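Local coordinates for Acarbose/maltose binding protein GacH (Streptomyces glaucescens, PDB 3K01) that binds acarbose and its homologs, and probably maltose, as the solute receptor of an ABC transporter, at residues T31-S36 against G83-M88; G102-L107 against N299-A304; A155-P160 against A171-K176. All coordinates share one frame; numbering follows the deposited sequence.

Contact 1 (T31-S36 against G83-M88)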
loop_
_atom_site.group_PDB
_atom_site.type_symbol
_atom_site.label_atom_id
_atom_site.label_comp_id
_atom_site.label_asym_id
_atom_site.label_seq_id
_atom_site.Cartn_x
_atom_site.Cartn_y
_atom_site.Cartn_z
ATOM N N THR A 31 -0.904 -25.193 -7.195
ATOM C CA THR A 31 -1.994 -24.658 -6.383
ATOM C C THR A 31 -1.675 -23.213 -6.057
ATOM O O THR A 31 -0.596 -22.920 -5.512
ATOM C CB THR A 31 -2.198 -25.485 -5.116
ATOM O OG1 THR A 31 -2.580 -26.822 -5.502
ATOM C CG2 THR A 31 -3.291 -24.878 -4.239
ATOM N N PHE A 32 -2.588 -22.322 -6.444
ATOM C CA PHE A 32 -2.406 -20.878 -6.268
ATOM C C PHE A 32 -3.457 -20.342 -5.315
ATOM O O PHE A 32 -4.648 -20.490 -5.584
ATOM C CB PHE A 32 -2.518 -20.179 -7.638
ATOM C CG PHE A 32 -2.593 -18.654 -7.580
ATOM C CD1 PHE A 32 -1.770 -17.904 -6.729
ATOM C CD2 PHE A 32 -3.469 -17.970 -8.415
ATOM C CE1 PHE A 32 -1.843 -16.514 -6.692
ATOM C CE2 PHE A 32 -3.545 -16.597 -8.393
ATOM C CZ PHE A 32 -2.730 -15.855 -7.546
ATOM N N TRP A 33 -3.020 -19.735 -4.206
ATOM C CA TRP A 33 -3.947 -19.041 -3.302
ATOM C C TRP A 33 -3.946 -17.558 -3.589
ATOM O O TRP A 33 -2.933 -16.863 -3.393
ATOM C CB TRP A 33 -3.564 -19.283 -1.848
ATOM C CG TRP A 33 -3.894 -20.655 -1.329
ATOM C CD1 TRP A 33 -4.367 -21.736 -2.049
ATOM C CD2 TRP A 33 -3.751 -21.107 0.022
ATOM N NE1 TRP A 33 -4.536 -22.819 -1.209
ATOM C CE2 TRP A 33 -4.143 -22.466 0.056
ATOM C CE3 TRP A 33 -3.315 -20.500 1.207
ATOM C CZ2 TRP A 33 -4.145 -23.211 1.239
ATOM C CZ3 TRP A 33 -3.296 -21.256 2.380
ATOM C CH2 TRP A 33 -3.696 -22.597 2.378
ATOM N N ASP A 34 -5.092 -17.093 -4.098
ATOM C CA ASP A 34 -5.336 -15.698 -4.429
ATOM C C ASP A 34 -6.157 -15.046 -3.330
ATOM O O ASP A 34 -7.020 -15.685 -2.732
ATOM C CB ASP A 34 -6.091 -15.653 -5.755
ATOM C CG ASP A 34 -6.443 -14.246 -6.193
ATOM O OD1 ASP A 34 -5.733 -13.279 -5.831
ATOM O OD2 ASP A 34 -7.459 -14.123 -6.914
ATOM N N THR A 35 -5.869 -13.783 -3.042
ATOM C CA THR A 35 -6.601 -13.033 -1.995
ATOM C C THR A 35 -7.467 -11.915 -2.601
ATOM O O THR A 35 -8.001 -11.079 -1.857
ATOM C CB THR A 35 -5.636 -12.328 -1.066
ATOM O OG1 THR A 35 -4.825 -11.471 -1.874
ATOM C CG2 THR A 35 -4.757 -13.320 -0.315
ATOM N N SER A 36 -7.597 -11.858 -3.921
ATOM C CA SER A 36 -8.372 -10.793 -4.545
ATOM C C SER A 36 -9.840 -10.847 -4.092
ATOM O O SER A 36 -10.347 -11.879 -3.623
ATOM C CB SER A 36 -8.214 -10.822 -6.069
ATOM O OG SER A 36 -8.951 -11.894 -6.623
ATOM N N GLY A 83 -0.927 -29.217 2.929
ATOM C CA GLY A 83 -2.008 -28.407 2.371
ATOM C C GLY A 83 -1.598 -26.990 1.997
ATOM O O GLY A 83 -2.469 -26.173 1.653
ATOM N N ALA A 84 -0.301 -26.677 2.043
ATOM C CA ALA A 84 0.156 -25.345 1.649
ATOM C C ALA A 84 0.094 -25.212 0.130
ATOM O O ALA A 84 0.322 -26.176 -0.608
ATOM C CB ALA A 84 1.574 -25.079 2.144
ATOM N N PRO A 85 -0.189 -24.009 -0.364
ATOM C CA PRO A 85 -0.222 -23.805 -1.813
ATOM C C PRO A 85 1.192 -23.832 -2.358
ATOM O O PRO A 85 2.149 -23.670 -1.602
ATOM C CB PRO A 85 -0.832 -22.405 -1.950
ATOM C CG PRO A 85 -0.360 -21.702 -0.697
ATOM C CD PRO A 85 -0.454 -22.755 0.371
ATOM N N ASP A 86 1.327 -24.028 -3.666
ATOM C CA ASP A 86 2.622 -23.827 -4.313
ATOM C C ASP A 86 2.961 -22.338 -4.441
ATOM O O ASP A 86 4.116 -21.947 -4.286
ATOM C CB ASP A 86 2.646 -24.508 -5.673
ATOM C CG ASP A 86 2.382 -25.972 -5.556
ATOM O OD1 ASP A 86 3.262 -26.671 -5.006
ATOM O OD2 ASP A 86 1.274 -26.405 -5.950
ATOM N N VAL A 87 1.938 -21.546 -4.797
ATOM C CA VAL A 87 2.119 -20.131 -5.020
ATOM C C VAL A 87 1.123 -19.371 -4.150
ATOM O O VAL A 87 -0.063 -19.687 -4.123
ATOM C CB VAL A 87 1.922 -19.782 -6.498
ATOM C CG1 VAL A 87 1.965 -18.258 -6.715
ATOM C CG2 VAL A 87 3.007 -20.475 -7.357
ATOM N N MET A 88 1.638 -18.361 -3.458
ATOM C CA MET A 88 0.825 -17.584 -2.499
ATOM C C MET A 88 0.863 -16.125 -2.921
ATOM O O MET A 88 1.948 -15.538 -3.066
ATOM C CB MET A 88 1.468 -17.751 -1.102
ATOM C CG MET A 88 0.823 -16.982 0.048
ATOM S SD MET A 88 -0.869 -17.555 0.287
ATOM C CE MET A 88 -1.519 -16.249 1.348
HETATM O O HOH W 1 -0.393 -28.278 -4.933
#
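P85 lays CB, CG and CD over one face of the W33 indole: P85 CD stands 3.5 Å from the centroid of the six-membered ring of W33, only 3° off the ring normal, a CH-pi contact, while CB lies over the five-membered ring and CG over CD2. The proline is the bump and the broad indole face the surface that takes it; the side-chain directions cross at about a right angle. Beside the proline, G83 O comes obliquely to 3.4 Å from W33 CZ2. The indole is held there with CG beside its own backbone N (chi1 -74°). M88 closes the same patch, its thioether bent back at chi2 (63°): SD packs on W33 CB at 3.8 Å and makes an oblique Met-aromatic contact, 5.2 Å from the centroid of the six-membered ring. On the other face of the sheet F32 CD1 rests 3.8 Å from V87 CG1. Between the faces the strands run parallel: V87 N gives a hydrogen bond to T31 O (3.0 Å) and V87 O receives W33 N (3.0 Å). D86, just before strand 87-91, reaches across to T31, where OD2 takes T31 N at 2.8 Å in a virtually straight bond through its anti lone pair; a water links the same OD2 to T31 OG1, and OD1 bonds to S306 OG. Strand 28-34 lies between two parallel partners, 58-64 and 87-91, as in the alpha/beta lobes of periplasmic-type binding proteins. Helix 67-79 packs on the W33, P85 and M88 face through K73 and F74, and helices 41-49 and 309-320 on the side of F32 and V87.

Contact 2 (G102-L107 against N299-A304)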
loop_
_atom_site.group_PDB
_atom_site.type_symbol
_atom_site.label_atom_id
_atom_site.label_comp_id
_atom_site.label_asym_id
_atom_site.label_seq_id
_atom_site.Cartn_x
_atom_site.Cartn_y
_atom_site.Cartn_z
ATOM N N GLY A 102 10.820 -18.980 7.272
ATOM C CA GLY A 102 11.297 -20.109 6.477
ATOM C C GLY A 102 10.287 -20.650 5.481
ATOM O O GLY A 102 10.463 -21.753 4.935
ATOM N N TYR A 103 9.199 -19.932 5.207
ATOM C CA TYR A 103 8.139 -20.504 4.369
ATOM C C TYR A 103 8.172 -20.154 2.875
ATOM O O TYR A 103 7.327 -20.665 2.123
ATOM C CB TYR A 103 6.770 -20.117 4.924
ATOM C CG TYR A 103 6.421 -20.676 6.276
ATOM C CD1 TYR A 103 6.995 -21.851 6.761
ATOM C CD2 TYR A 103 5.459 -20.044 7.049
ATOM C CE1 TYR A 103 6.621 -22.335 8.050
ATOM C CE2 TYR A 103 5.086 -20.520 8.293
ATOM C CZ TYR A 103 5.663 -21.656 8.775
ATOM O OH TYR A 103 5.306 -22.144 10.025
ATOM N N LEU A 104 9.123 -19.317 2.460
ATOM C CA LEU A 104 9.226 -18.932 1.049
ATOM C C LEU A 104 10.473 -19.458 0.383
ATOM O O LEU A 104 11.564 -19.394 0.959
ATOM C CB LEU A 104 9.102 -17.406 0.867
ATOM C CG LEU A 104 7.830 -16.751 1.422
ATOM C CD1 LEU A 104 7.809 -15.273 1.035
ATOM C CD2 LEU A 104 6.576 -17.465 0.941
ATOM N N ALA A 105 10.305 -19.944 -0.841
ATOM C CA ALA A 105 11.458 -20.381 -1.638
ATOM C C ALA A 105 12.242 -19.182 -2.144
ATOM O O ALA A 105 11.659 -18.222 -2.643
ATOM C CB ALA A 105 10.964 -21.188 -2.838
ATOM N N PRO A 106 13.575 -19.213 -2.054
ATOM C CA PRO A 106 14.323 -18.098 -2.650
ATOM C C PRO A 106 14.305 -18.192 -4.173
ATOM O O PRO A 106 14.365 -19.291 -4.732
ATOM C CB PRO A 106 15.745 -18.327 -2.122
ATOM C CG PRO A 106 15.835 -19.817 -1.921
ATOM C CD PRO A 106 14.459 -20.221 -1.426
ATOM N N LEU A 107 14.248 -17.051 -4.845
ATOM C CA LEU A 107 14.048 -17.028 -6.277
ATOM C C LEU A 107 15.283 -16.580 -7.038
ATOM O O LEU A 107 15.300 -16.649 -8.264
ATOM C CB LEU A 107 12.845 -16.137 -6.621
ATOM C CG LEU A 107 11.506 -16.544 -6.010
ATOM C CD1 LEU A 107 10.395 -15.607 -6.488
ATOM C CD2 LEU A 107 11.127 -17.985 -6.328
ATOM N N ASN A 299 2.411 -9.074 -4.160
ATOM C CA ASN A 299 3.441 -9.815 -4.862
ATOM C C ASN A 299 2.972 -11.259 -4.971
ATOM O O ASN A 299 1.942 -11.654 -4.421
ATOM C CB ASN A 299 4.753 -9.700 -4.068
ATOM C CG ASN A 299 5.273 -8.276 -4.015
ATOM O OD1 ASN A 299 5.024 -7.480 -4.907
ATOM N ND2 ASN A 299 6.019 -7.957 -2.969
ATOM N N LEU A 300 3.789 -12.065 -5.644
ATOM C CA LEU A 300 3.575 -13.517 -5.724
ATOM C C LEU A 300 4.816 -14.232 -5.254
ATOM O O LEU A 300 5.926 -13.898 -5.675
ATOM C CB LEU A 300 3.290 -13.940 -7.156
ATOM C CG LEU A 300 2.087 -13.219 -7.757
ATOM C CD1 LEU A 300 2.365 -12.812 -9.203
ATOM C CD2 LEU A 300 0.844 -14.049 -7.575
ATOM N N SER A 301 4.616 -15.198 -4.365
ATOM C CA SER A 301 5.716 -15.960 -3.788
ATOM C C SER A 301 5.482 -17.445 -3.954
ATOM O O SER A 301 4.350 -17.896 -4.152
ATOM C CB SER A 301 5.837 -15.626 -2.307
ATOM O OG SER A 301 6.141 -14.255 -2.151
ATOM N N VAL A 302 6.559 -18.205 -3.864
ATOM C CA VAL A 302 6.533 -19.652 -4.003
ATOM C C VAL A 302 6.781 -20.244 -2.618
ATOM O O VAL A 302 7.699 -19.819 -1.918
ATOM C CB VAL A 302 7.611 -20.112 -4.992
ATOM C CG1 VAL A 302 7.645 -21.636 -5.055
ATOM C CG2 VAL A 302 7.385 -19.511 -6.402
ATOM N N TYR A 303 5.942 -21.197 -2.224
ATOM C CA TYR A 303 6.118 -21.881 -0.957
ATOM C C TYR A 303 7.409 -22.687 -0.935
ATOM O O TYR A 303 7.708 -23.443 -1.869
ATOM C CB TYR A 303 4.902 -22.754 -0.727
ATOM C CG TYR A 303 5.028 -23.776 0.381
ATOM C CD1 TYR A 303 5.452 -23.416 1.669
ATOM C CD2 TYR A 303 4.713 -25.105 0.138
ATOM C CE1 TYR A 303 5.556 -24.371 2.683
ATOM C CE2 TYR A 303 4.806 -26.072 1.162
ATOM C CZ TYR A 303 5.227 -25.685 2.413
ATOM O OH TYR A 303 5.354 -26.634 3.425
ATOM N N ALA A 304 8.172 -22.548 0.143
ATOM C CA ALA A 304 9.487 -23.201 0.255
ATOM C C ALA A 304 9.400 -24.702 0.079
ATOM O O ALA A 304 10.321 -25.307 -0.465
ATOM C CB ALA A 304 10.142 -22.864 1.597
HETATM O O HOH W 2 9.171 -17.221 -3.385
#
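Y103 O and V302 O are the two acceptors that join this loop to segment 299-304. A304 N reaches Y103 O at 2.9 Å and 170°, coming from above the carbonyl plane (54° out of it), and A105 N donates to V302 O at 2.8 Å. Each oxygen also draws in a CA: Y303 CA lies 3.5 Å from Y103 O, and L104 CA the same distance from V302 O. Y303 CD1 brings its ring edge up to Y103 O as well. Together the two bonds form a single beta bridge between L104 and Y303, an isolated pairing where the loop after helix 92-100, itself closed by a Schellman motif with G102 as C-prime, meets strand 293-302 of the central sheet. A water bridges the next pair, accepting from V302 N and donating to A105 O, both at 2.8 Å. The apolar contacts fill in beside these bonds: A105 CB faces V302 CG1 at 4.0 Å, L107 CD2 leans on V302 CG2, and both methyls of L104 rest on S301 CB. In the conformer modelled here, one of two, S301 OG bonds to Y134 O and T90 OG1 on neighbouring strands.

Contact 3 (A155-P160 against A171-K176)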
loop_
_atom_site.group_PDB
_atom_site.type_symbol
_atom_site.label_atom_id
_atom_site.label_comp_id
_atom_site.label_asym_id
_atom_site.label_seq_id
_atom_site.Cartn_x
_atom_site.Cartn_y
_atom_site.Cartn_z
ATOM N N ALA A 155 -13.234 28.362 -3.816
ATOM C CA ALA A 155 -12.349 29.061 -2.888
ATOM C C ALA A 155 -11.200 29.768 -3.614
ATOM O O ALA A 155 -10.498 30.595 -3.003
ATOM C CB ALA A 155 -11.799 28.080 -1.870
ATOM N N GLY A 156 -10.955 29.432 -4.877
ATOM C CA GLY A 156 -9.883 30.039 -5.664
ATOM C C GLY A 156 -8.494 29.478 -5.431
ATOM O O GLY A 156 -7.488 30.111 -5.774
ATOM N N VAL A 157 -8.402 28.271 -4.869
ATOM C CA VAL A 157 -7.091 27.772 -4.476
ATOM C C VAL A 157 -6.612 26.647 -5.381
ATOM O O VAL A 157 -7.426 25.929 -5.983
ATOM C CB VAL A 157 -7.076 27.283 -3.018
ATOM C CG1 VAL A 157 -7.491 28.384 -2.055
ATOM C CG2 VAL A 157 -7.957 26.065 -2.841
ATOM N N GLU A 158 -5.291 26.485 -5.442
ATOM C CA GLU A 158 -4.673 25.356 -6.118
ATOM C C GLU A 158 -4.622 24.179 -5.158
ATOM O O GLU A 158 -4.651 24.349 -3.942
ATOM C CB GLU A 158 -3.234 25.672 -6.544
ATOM C CG GLU A 158 -3.046 26.893 -7.453
ATOM C CD GLU A 158 -3.884 26.862 -8.719
ATOM O OE1 GLU A 158 -4.354 27.955 -9.129
ATOM O OE2 GLU A 158 -4.061 25.772 -9.319
ATOM N N VAL A 159 -4.520 22.978 -5.713
ATOM C CA VAL A 159 -4.284 21.791 -4.893
ATOM C C VAL A 159 -2.974 21.985 -4.125
ATOM O O VAL A 159 -1.959 22.311 -4.723
ATOM C CB VAL A 159 -4.125 20.537 -5.803
ATOM C CG1 VAL A 159 -3.857 19.304 -4.970
ATOM C CG2 VAL A 159 -5.348 20.387 -6.686
ATOM N N PRO A 160 -3.001 21.868 -2.791
ATOM C CA PRO A 160 -1.755 22.115 -2.051
ATOM C C PRO A 160 -0.700 21.039 -2.239
ATOM O O PRO A 160 -1.003 19.842 -2.239
ATOM C CB PRO A 160 -2.201 22.179 -0.591
ATOM C CG PRO A 160 -3.489 21.374 -0.537
ATOM C CD PRO A 160 -4.141 21.588 -1.893
ATOM N N ALA A 171 -7.792 27.419 5.109
ATOM C CA ALA A 171 -8.393 28.643 5.617
ATOM C C ALA A 171 -9.212 29.347 4.545
ATOM O O ALA A 171 -10.280 29.903 4.849
ATOM C CB ALA A 171 -7.330 29.558 6.198
ATOM N N GLU A 172 -8.748 29.337 3.297
ATOM C CA GLU A 172 -9.510 29.944 2.198
ATOM C C GLU A 172 -10.798 29.162 1.943
ATOM O O GLU A 172 -11.850 29.757 1.688
ATOM C CB GLU A 172 -8.663 29.974 0.920
ATOM C CG GLU A 172 -7.344 30.762 1.035
ATOM C CD GLU A 172 -6.865 31.283 -0.310
ATOM O OE1 GLU A 172 -7.625 32.022 -0.973
ATOM O OE2 GLU A 172 -5.726 30.957 -0.697
ATOM N N ILE A 173 -10.708 27.835 1.956
ATOM C CA ILE A 173 -11.868 26.992 1.753
ATOM C C ILE A 173 -12.900 27.259 2.848
ATOM O O ILE A 173 -14.101 27.438 2.569
ATOM C CB ILE A 173 -11.429 25.516 1.695
ATOM C CG1 ILE A 173 -10.701 25.252 0.373
ATOM C CG2 ILE A 173 -12.651 24.609 1.827
ATOM C CD1 ILE A 173 -9.816 23.996 0.433
ATOM N N THR A 174 -12.481 27.305 4.100
ATOM C CA THR A 174 -13.425 27.569 5.179
ATOM C C THR A 174 -14.074 28.956 5.020
ATOM O O THR A 174 -15.289 29.106 5.173
ATOM C CB THR A 174 -12.781 27.376 6.548
ATOM O OG1 THR A 174 -12.285 26.035 6.614
ATOM C CG2 THR A 174 -13.811 27.578 7.659
ATOM N N GLU A 175 -13.282 29.978 4.708
ATOM C CA GLU A 175 -13.845 31.324 4.598
ATOM C C GLU A 175 -14.899 31.371 3.505
ATOM O O GLU A 175 -15.936 32.044 3.651
ATOM C CB GLU A 175 -12.735 32.339 4.341
ATOM C CG GLU A 175 -13.195 33.796 4.346
ATOM C CD GLU A 175 -13.481 34.352 2.972
ATOM O OE1 GLU A 175 -13.468 33.621 1.975
ATOM O OE2 GLU A 175 -13.731 35.585 2.879
ATOM N N LYS A 176 -14.613 30.755 2.377
ATOM C CA LYS A 176 -15.472 30.882 1.193
ATOM C C LYS A 176 -16.682 29.975 1.197
ATOM O O LYS A 176 -17.726 30.325 0.629
ATOM C CB LYS A 176 -14.651 30.582 -0.072
ATOM C CG LYS A 176 -15.330 30.918 -1.401
ATOM C CD LYS A 176 -15.047 32.363 -1.808
ATOM C CE LYS A 176 -15.812 32.719 -3.054
ATOM N NZ LYS A 176 -15.499 34.142 -3.307
#
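A155 and V157, on either side of the G156 that turns the chain at positive phi in a Schellman motif after helix 149-155, pack against helix 163-177. The two helices and the loop between them form a helix-loop-helix unit, and the side chain that spans it is that of E172. Its CB starts the contact 3.6 Å from V157 CG1. The chain then runs past the valine, the two side chains sliding by each other in opposite directions; CG stays beside the same methyl, and the chain carries on extended (chi2 -155°). CD comes to 3.4 Å from V157 CG1, so the carboxylate sits against this methyl group: OE2 is 3.4 Å from V157 CG1 and OE1 3.8 Å from the same methyl. OE1 also lies 3.8 Å from A155 O. The valine is turned with CG1 beside its backbone N (chi1 -58°), which points that methyl at the glutamate and turns CG2 loosely toward I173 CD1 (4.3 Å). One turn on, the aliphatic start of K176 lies against A155, its CG 3.8 Å from A155 CA, before the chain leads its amine away. I173 is the buried member of the group; beyond this contact it reaches L152, A255 and M256, linking the helix to strand 254-259. Beside it A155 CB fits against the I173 side chain, 3.8 Å from CG1.

Overall arrangement
From the N terminus, strand 28-34 is laid down first and contact 1 closes when the chain, after helices and a parallel neighbour strand, returns as strand 87-91. Contact 2 opens soon afterwards at 102-107 and closes only at 299-304, a span of nearly 200 residues. Within that long excursion lies contact 3, a local closure between helices 149-155 and 163-177. Contacts 1 and 2 adjoin, with centres 11 Å apart: strands 87-91 and 293-302 are antiparallel neighbours, and M88 N probably bonds to S301 O. Contact 3 sits on the opposite side of the chain's centre, about 49 Å from both by centres.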